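Local coordinates for DNA mismatch repair protein MutS (Thermus aquaticus, PDB 1EWQ), which takes part in DNA mismatch repair, binding mismatched duplex DNA and probably carrying out the recognition step, and has a weak ATPase activity, at residues C[553-559]-C[594-599]; C[141-145]-C[157-163]; C[3-7]-C[43-48]. One frame throughout, in Å; residues are numbered along the deposited sequence.

Contact 1 (C[553-559]-C[594-599]); sequences IRAGRHP and RQTALI
The strand in segment 553-559 turns a corner at Arg554 and Ala555 (phi/psi 54/52 at Ala555), and Gly556 to His558 then run extended past helical segment 594-599, closest at His558 and Gln595, whose CA atoms lie 4.2 Å apart. Among apolar side chains, Ile553 and Ile599, both m,t, meet CD1 to CD1 at 3.9 Å; Gly556 passes over Ile599, where a CB would strike CD1. Pro559 CG lies 3.8 Å from Leu598 CD1. A CH-pi contact adds to this: with His558 at chi1 t, Leu598 CD1 sits over the imidazole face, 3.5 Å from its centroid, while ND1 accepts from Val560 N. Gln595 (chi1 p, chi2 t) turns its amide toward the peptides of Gly556 and His558. Helix 589-603 begins at the end of the predicted ATP-binding P-loop (Walker A), as in P-loop NTPases, and Arg594 reaches back to Ser590. Ala597 packs on strand 657-662 and Thr596 on strand 570-574, so the helix lies between the core sheet and segment 553-559, with helix 272-276 touching Pro559 and Leu598.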
loop_
_atom_site.group_PDB
_atom_site.type_symbol
_atom_site.label_atom_id
_atom_site.label_comp_id
_atom_site.label_asym_id
_atom_site.label_seq_id
_atom_site.Cartn_x
_atom_site.Cartn_y
_atom_site.Cartn_z
ATOM N N ILE C 553 -35.711 -23.892 1.046
ATOM C CA ILE C 553 -34.671 -23.863 0.036
ATOM C C ILE C 553 -34.194 -25.270 -0.292
ATOM O O ILE C 553 -33.777 -26.015 0.595
ATOM C CB ILE C 553 -33.454 -23.033 0.523
ATOM C CG1 ILE C 553 -33.901 -21.617 0.906
ATOM C CG2 ILE C 553 -32.393 -22.983 -0.561
ATOM C CD1 ILE C 553 -32.769 -20.728 1.423
ATOM N N ARG C 554 -34.262 -25.630 -1.567
ATOM C CA ARG C 554 -33.795 -26.935 -2.002
ATOM C C ARG C 554 -32.495 -26.746 -2.773
ATOM O O ARG C 554 -32.438 -25.972 -3.726
ATOM C CB ARG C 554 -34.828 -27.625 -2.905
ATOM C CG ARG C 554 -34.466 -29.090 -3.234
ATOM C CD ARG C 554 -35.554 -29.824 -4.042
ATOM N NE ARG C 554 -35.581 -29.441 -5.456
ATOM C CZ ARG C 554 -36.612 -28.846 -6.047
ATOM N NH1 ARG C 554 -37.701 -28.565 -5.343
ATOM N NH2 ARG C 554 -36.562 -28.534 -7.337
ATOM N N ALA C 555 -31.450 -27.446 -2.341
ATOM C CA ALA C 555 -30.152 -27.383 -2.996
ATOM C C ALA C 555 -29.586 -25.976 -3.147
ATOM O O ALA C 555 -29.184 -25.580 -4.243
ATOM C CB ALA C 555 -30.227 -28.066 -4.374
ATOM N N GLY C 556 -29.544 -25.231 -2.045
ATOM C CA GLY C 556 -28.994 -23.891 -2.091
ATOM C C GLY C 556 -27.479 -23.936 -2.003
ATOM O O GLY C 556 -26.910 -24.909 -1.507
ATOM N N ARG C 557 -26.821 -22.888 -2.490
ATOM C CA ARG C 557 -25.370 -22.820 -2.459
ATOM C C ARG C 557 -24.910 -21.382 -2.236
ATOM O O ARG C 557 -25.624 -20.430 -2.569
ATOM C CB ARG C 557 -24.779 -23.309 -3.778
ATOM C CG ARG C 557 -25.705 -24.147 -4.634
ATOM C CD ARG C 557 -25.455 -23.808 -6.074
ATOM N NE ARG C 557 -26.684 -23.690 -6.827
ATOM C CZ ARG C 557 -26.811 -22.981 -7.940
ATOM N NH1 ARG C 557 -25.783 -22.311 -8.433
ATOM N NH2 ARG C 557 -27.967 -22.966 -8.569
ATOM N N HIS C 558 -23.713 -21.231 -1.673
ATOM C CA HIS C 558 -23.152 -19.911 -1.432
ATOM C C HIS C 558 -22.770 -19.393 -2.821
ATOM O O HIS C 558 -21.894 -19.951 -3.478
ATOM C CB HIS C 558 -21.916 -20.014 -0.535
ATOM C CG HIS C 558 -21.414 -18.688 -0.049
ATOM N ND1 HIS C 558 -20.989 -17.693 -0.905
ATOM C CD2 HIS C 558 -21.259 -18.196 1.205
ATOM C CE1 HIS C 558 -20.589 -16.649 -0.200
ATOM N NE2 HIS C 558 -20.742 -16.927 1.081
ATOM N N PRO C 559 -23.427 -18.317 -3.285
ATOM C CA PRO C 559 -23.166 -17.731 -4.605
ATOM C C PRO C 559 -21.727 -17.298 -4.877
ATOM O O PRO C 559 -21.323 -17.186 -6.032
ATOM C CB PRO C 559 -24.147 -16.562 -4.664
ATOM C CG PRO C 559 -24.261 -16.148 -3.209
ATOM C CD PRO C 559 -24.379 -17.490 -2.520
ATOM N N ARG C 594 -24.089 -18.321 5.988
ATOM C CA ARG C 594 -23.944 -17.212 5.052
ATOM C C ARG C 594 -24.714 -17.398 3.746
ATOM O O ARG C 594 -25.290 -16.432 3.242
ATOM C CB ARG C 594 -22.471 -16.960 4.734
ATOM C CG ARG C 594 -21.609 -16.573 5.946
ATOM C CD ARG C 594 -20.184 -16.268 5.507
ATOM N NE ARG C 594 -19.279 -16.159 6.638
ATOM C CZ ARG C 594 -18.441 -17.118 7.030
ATOM N NH1 ARG C 594 -18.379 -18.276 6.371
ATOM N NH2 ARG C 594 -17.675 -16.927 8.095
ATOM N N GLN C 595 -24.738 -18.618 3.197
ATOM C CA GLN C 595 -25.457 -18.834 1.938
ATOM C C GLN C 595 -26.935 -18.546 2.121
ATOM O O GLN C 595 -27.593 -18.057 1.209
ATOM C CB GLN C 595 -25.241 -20.267 1.398
ATOM C CG GLN C 595 -26.228 -21.350 1.838
ATOM C CD GLN C 595 -25.897 -22.729 1.223
ATOM O OE1 GLN C 595 -26.769 -23.590 1.071
ATOM N NE2 GLN C 595 -24.640 -22.935 0.887
ATOM N N THR C 596 -27.446 -18.833 3.314
ATOM C CA THR C 596 -28.849 -18.591 3.630
ATOM C C THR C 596 -29.134 -17.089 3.555
ATOM O O THR C 596 -30.097 -16.658 2.922
ATOM C CB THR C 596 -29.180 -19.098 5.042
ATOM O OG1 THR C 596 -28.938 -20.507 5.109
ATOM C CG2 THR C 596 -30.631 -18.815 5.389
ATOM N N ALA C 597 -28.281 -16.295 4.194
ATOM C CA ALA C 597 -28.437 -14.846 4.188
ATOM C C ALA C 597 -28.299 -14.293 2.768
ATOM O O ALA C 597 -29.042 -13.393 2.360
ATOM C CB ALA C 597 -27.391 -14.205 5.100
ATOM N N LEU C 598 -27.352 -14.831 2.009
ATOM C CA LEU C 598 -27.157 -14.337 0.651
ATOM C C LEU C 598 -28.335 -14.642 -0.262
ATOM O O LEU C 598 -28.743 -13.797 -1.057
ATOM C CB LEU C 598 -25.849 -14.881 0.063
ATOM C CG LEU C 598 -24.620 -14.291 0.764
ATOM C CD1 LEU C 598 -23.349 -14.992 0.279
ATOM C CD2 LEU C 598 -24.561 -12.793 0.510
ATOM N N ILE C 599 -28.892 -15.839 -0.152
ATOM C CA ILE C 599 -30.042 -16.193 -0.980
ATOM C C ILE C 599 -31.192 -15.229 -0.680
ATOM O O ILE C 599 -31.853 -14.730 -1.598
ATOM C CB ILE C 599 -30.485 -17.651 -0.708
ATOM C CG1 ILE C 599 -29.440 -18.614 -1.288
ATOM C CG2 ILE C 599 -31.870 -17.907 -1.296
ATOM C CD1 ILE C 599 -29.640 -20.053 -0.846
#

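Contact 2 (C[141-145]-C[157-163]); sequences DGWGL and GTVLKSK
Four backbone hydrogen bonds join the two segments as antiparallel strands. Trp143 and Leu160 form one hydrogen-bonded pair, Trp143 N to Leu160 O 2.8 Å and Leu160 N to Trp143 O 2.9 Å; Leu145 and Thr158 form the next, Leu145 N to Thr158 O 3.0 Å and Thr158 N to Leu145 O 2.8 Å. Between them Gly144 faces Val159 as a non-hydrogen-bonded pair, CA atoms 4.6 Å apart, and Val159 CA directs a CA-H...O contact at Trp143 O, 3.2 Å away. The strand axes approach to 4.7 Å at 162°. This is the open end of a beta hairpin, strands 143-149 and 154-160, within the mixed sheet of MutS domain II; Gly144 also bonds through its backbone to Ala138 on the neighbouring strand. Gly142 (phi/psi 115/180) adopts angles that suit glycine, and a CB there would clash with Val159 CG1. Trp143, Leu145, Thr158 and Leu160 share one sheet face, where Leu145 CB meets Leu160 CD1 at 4.0 Å and helix 163-173 covers both leucines. Ser162 is the N-cap of that helix, its OG accepting from Ala165 N. Trp143 (chi1 m, chi2 88°) lays its indole beside this turn: Lys163 CA sits over the five-membered ring, 4.2 Å from its centroid in a CH-pi contact, and Trp143 CD1 is 3.5 Å from Ser162 O. The ammonium of Lys163 extends away to Glu193.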
loop_
_atom_site.group_PDB
_atom_site.type_symbol
_atom_site.label_atom_id
_atom_site.label_comp_id
_atom_site.label_asym_id
_atom_site.label_seq_id
_atom_site.Cartn_x
_atom_site.Cartn_y
_atom_site.Cartn_z
ATOM N N ASP C 141 -32.493 16.993 17.506
ATOM C CA ASP C 141 -33.747 16.251 17.496
ATOM C C ASP C 141 -33.511 14.954 16.735
ATOM O O ASP C 141 -34.293 14.582 15.855
ATOM C CB ASP C 141 -34.867 17.063 16.828
ATOM C CG ASP C 141 -35.181 18.351 17.569
ATOM O OD1 ASP C 141 -35.229 18.308 18.821
ATOM O OD2 ASP C 141 -35.389 19.398 16.908
ATOM N N GLY C 142 -32.416 14.277 17.084
ATOM C CA GLY C 142 -32.049 13.025 16.437
ATOM C C GLY C 142 -30.745 13.163 15.666
ATOM O O GLY C 142 -30.129 14.239 15.665
ATOM N N TRP C 143 -30.303 12.083 15.023
ATOM C CA TRP C 143 -29.077 12.142 14.240
ATOM C C TRP C 143 -29.402 12.391 12.763
ATOM O O TRP C 143 -30.006 11.543 12.098
ATOM C CB TRP C 143 -28.271 10.844 14.372
ATOM C CG TRP C 143 -27.744 10.569 15.759
ATOM C CD1 TRP C 143 -28.387 9.904 16.763
ATOM C CD2 TRP C 143 -26.462 10.942 16.286
ATOM N NE1 TRP C 143 -27.584 9.834 17.879
ATOM C CE2 TRP C 143 -26.399 10.464 17.614
ATOM C CE3 TRP C 143 -25.360 11.635 15.764
ATOM C CZ2 TRP C 143 -25.277 10.656 18.430
ATOM C CZ3 TRP C 143 -24.239 11.828 16.580
ATOM C CH2 TRP C 143 -24.211 11.337 17.898
ATOM N N GLY C 144 -29.006 13.560 12.260
ATOM C CA GLY C 144 -29.243 13.896 10.869
ATOM C C GLY C 144 -28.094 13.402 10.006
ATOM O O GLY C 144 -26.936 13.642 10.318
ATOM N N LEU C 145 -28.418 12.712 8.919
ATOM C CA LEU C 145 -27.409 12.164 8.015
ATOM C C LEU C 145 -27.863 12.486 6.595
ATOM O O LEU C 145 -28.990 12.150 6.212
ATOM C CB LEU C 145 -27.345 10.644 8.193
ATOM C CG LEU C 145 -26.124 9.793 7.811
ATOM C CD1 LEU C 145 -26.628 8.440 7.325
ATOM C CD2 LEU C 145 -25.282 10.455 6.760
ATOM N N GLY C 157 -31.198 12.169 2.392
ATOM C CA GLY C 157 -30.847 12.130 3.794
ATOM C C GLY C 157 -31.973 11.594 4.635
ATOM O O GLY C 157 -33.082 11.391 4.151
ATOM N N THR C 158 -31.681 11.381 5.911
ATOM C CA THR C 158 -32.663 10.857 6.837
ATOM C C THR C 158 -32.271 11.197 8.272
ATOM O O THR C 158 -31.209 11.762 8.528
ATOM C CB THR C 158 -32.774 9.317 6.693
ATOM O OG1 THR C 158 -33.832 8.831 7.527
ATOM C CG2 THR C 158 -31.478 8.649 7.109
ATOM N N VAL C 159 -33.144 10.866 9.210
ATOM C CA VAL C 159 -32.851 11.102 10.606
ATOM C C VAL C 159 -32.907 9.738 11.268
ATOM O O VAL C 159 -33.739 8.906 10.909
ATOM C CB VAL C 159 -33.880 12.052 11.264
ATOM C CG1 VAL C 159 -33.617 12.141 12.760
ATOM C CG2 VAL C 159 -33.775 13.437 10.652
ATOM N N LEU C 160 -32.000 9.495 12.204
ATOM C CA LEU C 160 -31.964 8.224 12.907
ATOM C C LEU C 160 -32.030 8.501 14.397
ATOM O O LEU C 160 -31.599 9.555 14.854
ATOM C CB LEU C 160 -30.691 7.463 12.549
ATOM C CG LEU C 160 -30.637 7.234 11.040
ATOM C CD1 LEU C 160 -29.555 8.112 10.435
ATOM C CD2 LEU C 160 -30.392 5.775 10.743
ATOM N N LYS C 161 -32.577 7.555 15.151
ATOM C CA LYS C 161 -32.736 7.720 16.592
ATOM C C LYS C 161 -31.510 7.409 17.425
ATOM O O LYS C 161 -31.291 8.034 18.464
ATOM C CB LYS C 161 -33.907 6.871 17.080
ATOM C CG LYS C 161 -34.290 5.768 16.113
ATOM C CD LYS C 161 -33.127 4.813 15.843
ATOM C CE LYS C 161 -33.217 4.310 14.418
ATOM N NZ LYS C 161 -33.345 5.490 13.532
ATOM N N SER C 162 -30.705 6.452 16.985
ATOM C CA SER C 162 -29.516 6.096 17.744
ATOM C C SER C 162 -28.238 6.325 16.951
ATOM O O SER C 162 -28.267 6.593 15.746
ATOM C CB SER C 162 -29.591 4.635 18.211
ATOM O OG SER C 162 -29.599 3.728 17.124
ATOM N N LYS C 163 -27.115 6.235 17.654
ATOM C CA LYS C 163 -25.803 6.421 17.056
ATOM C C LYS C 163 -25.488 5.168 16.251
ATOM O O LYS C 163 -24.851 5.227 15.197
ATOM C CB LYS C 163 -24.776 6.620 18.166
ATOM C CG LYS C 163 -23.397 7.031 17.708
ATOM C CD LYS C 163 -22.529 7.352 18.921
ATOM C CE LYS C 163 -22.532 6.183 19.907
ATOM N NZ LYS C 163 -21.657 6.430 21.077
#

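Contact 3 (C[3-7]-C[43-48]); sequences GMLKG and FGEDAE
An irregular N-terminal segment, 3-7, lies across the start of the helix in 43-48, with Lys6 and Gly44 nearest, their CA atoms 4.3 Å apart. The strongest bond is a bidentate salt bridge. Lys6, with all four chi angles t, stretches its ammonium to the carboxylate of Glu48 (chi1 m, chi2 t), NZ lying 2.8 Å from OE1 and 2.6 Å from OE2. The long lysine chain suits this span, and Lys6 CD rests 3.3 Å from Glu45 CG on the way. One water accepts from two backbone amides, 2.9 Å from Lys6 N and 3.1 Å from Glu45 N, linking loop to helix. Lys6 O accepts from Thr68 OG1 and also receives a CA-H...O contact from Gly44 CA at 3.6 Å. At the first turn, Phe43 O takes Ala47 N at 3.0 Å and Gly44 O takes Glu48 N at 3.2 Å. Gly44 has positive phi (55°), which favours glycine, and a CB would hit Leu5 CD1. Leu5 (t,p) puts CD1 3.3 Å from Gly44 N, which has a weak hydrogen bond to Thr68 OG1, and CD2 3.6 Å from Phe43 CB. Phe43 turns into the core against Tyr20, ring edge to face, while Tyr20 OH hydrogen-bonds Phe43 N. The whole is a strand-to-helix junction, where strand 39-43 of the mixed sheet in MutS domain I gives way, near Gly44, to the helix beneath the N-terminal tail.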
loop_
_atom_site.group_PDB
_atom_site.type_symbol
_atom_site.label_atom_id
_atom_site.label_comp_id
_atom_site.label_asym_id
_atom_site.label_seq_id
_atom_site.Cartn_x
_atom_site.Cartn_y
_atom_site.Cartn_z
ATOM N N GLY C 3 1.025 34.970 5.546
ATOM C CA GLY C 3 1.046 35.883 4.420
ATOM C C GLY C 3 2.491 36.043 4.011
ATOM O O GLY C 3 2.874 37.019 3.364
HETATM N N MSE C 4 3.296 35.063 4.408
HETATM C CA MSE C 4 4.717 35.059 4.105
HETATM C C MSE C 4 5.159 33.714 3.541
HETATM O O MSE C 4 4.797 32.655 4.055
HETATM C CB MSE C 4 5.511 35.399 5.365
HETATM C CG MSE C 4 5.183 34.527 6.563
HETATM SE SE MSE C 4 5.873 35.295 8.203
HETATM C CE MSE C 4 7.730 34.792 8.005
ATOM N N LEU C 5 5.948 33.780 2.475
ATOM C CA LEU C 5 6.451 32.599 1.789
ATOM C C LEU C 5 7.826 32.192 2.302
ATOM O O LEU C 5 8.669 33.043 2.573
ATOM C CB LEU C 5 6.528 32.884 0.287
ATOM C CG LEU C 5 6.985 31.769 -0.651
ATOM C CD1 LEU C 5 5.975 30.635 -0.627
ATOM C CD2 LEU C 5 7.129 32.328 -2.062
ATOM N N LYS C 6 8.044 30.886 2.435
ATOM C CA LYS C 6 9.327 30.371 2.897
ATOM C C LYS C 6 10.374 30.596 1.820
ATOM O O LYS C 6 10.075 30.530 0.628
ATOM C CB LYS C 6 9.235 28.873 3.197
ATOM C CG LYS C 6 10.586 28.232 3.488
ATOM C CD LYS C 6 10.463 26.737 3.686
ATOM C CE LYS C 6 11.822 26.095 3.907
ATOM N NZ LYS C 6 11.709 24.625 4.108
ATOM N N GLY C 7 11.602 30.857 2.243
ATOM C CA GLY C 7 12.672 31.090 1.292
ATOM C C GLY C 7 13.714 32.025 1.863
ATOM O O GLY C 7 13.392 32.925 2.635
ATOM N N PHE C 43 5.154 27.239 -4.254
ATOM C CA PHE C 43 6.375 27.868 -3.758
ATOM C C PHE C 43 6.578 27.607 -2.262
ATOM O O PHE C 43 5.707 27.045 -1.599
ATOM C CB PHE C 43 6.337 29.379 -4.031
ATOM C CG PHE C 43 6.032 29.731 -5.464
ATOM C CD1 PHE C 43 4.735 30.040 -5.859
ATOM C CD2 PHE C 43 7.037 29.733 -6.423
ATOM C CE1 PHE C 43 4.448 30.345 -7.190
ATOM C CE2 PHE C 43 6.758 30.035 -7.753
ATOM C CZ PHE C 43 5.463 30.341 -8.133
ATOM N N GLY C 44 7.728 28.015 -1.733
ATOM C CA GLY C 44 8.007 27.801 -0.322
ATOM C C GLY C 44 7.880 26.337 0.060
ATOM O O GLY C 44 8.232 25.453 -0.724
ATOM N N GLU C 45 7.377 26.071 1.264
ATOM C CA GLU C 45 7.202 24.696 1.730
ATOM C C GLU C 45 6.273 23.926 0.808
ATOM O O GLU C 45 6.497 22.750 0.522
ATOM C CB GLU C 45 6.624 24.673 3.139
ATOM C CG GLU C 45 7.593 25.098 4.211
ATOM C CD GLU C 45 7.046 24.839 5.598
ATOM O OE1 GLU C 45 6.037 25.486 5.963
ATOM O OE2 GLU C 45 7.619 23.980 6.315
ATOM N N ASP C 46 5.224 24.602 0.354
ATOM C CA ASP C 46 4.255 23.991 -0.543
ATOM C C ASP C 46 4.926 23.438 -1.795
ATOM O O ASP C 46 4.469 22.443 -2.362
ATOM C CB ASP C 46 3.179 25.011 -0.906
ATOM C CG ASP C 46 2.286 25.340 0.271
ATOM O OD1 ASP C 46 1.636 24.409 0.785
ATOM O OD2 ASP C 46 2.236 26.515 0.689
ATOM N N ALA C 47 6.012 24.085 -2.215
ATOM C CA ALA C 47 6.769 23.646 -3.380
ATOM C C ALA C 47 7.538 22.404 -2.960
ATOM O O ALA C 47 7.768 21.493 -3.757
ATOM C CB ALA C 47 7.736 24.737 -3.825
ATOM N N GLU C 48 7.929 22.380 -1.691
ATOM C CA GLU C 48 8.664 21.253 -1.135
ATOM C C GLU C 48 7.710 20.070 -1.050
ATOM O O GLU C 48 8.036 18.964 -1.478
ATOM C CB GLU C 48 9.195 21.606 0.254
ATOM C CG GLU C 48 9.908 22.942 0.309
ATOM C CD GLU C 48 10.533 23.232 1.667
ATOM O OE1 GLU C 48 9.838 23.110 2.698
ATOM O OE2 GLU C 48 11.725 23.594 1.697
HETATM O O HOH W 1 6.057 28.759 2.197
#

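The three contacts follow one another along the chain in the order 3, 2, 1, and none touches another. Contacts 1 and 3 are farthest apart, their centres 60 Å from each other on opposite sides of the chain's centre; contact 2 lies 34 Å from contact 1 and 43 Å from contact 3, centre to centre. They sample separate parts of MutS: contact 3 comes within about 7 Å of the bound DNA at its nearest atom, whereas contacts 2 and 1 stay about 40 and 43 Å from it. Contact 1 instead adjoins the predicted ATP site, with the Arg594 side chain about 6 Å from a sulfate ion that is probably from the crystallisation medium.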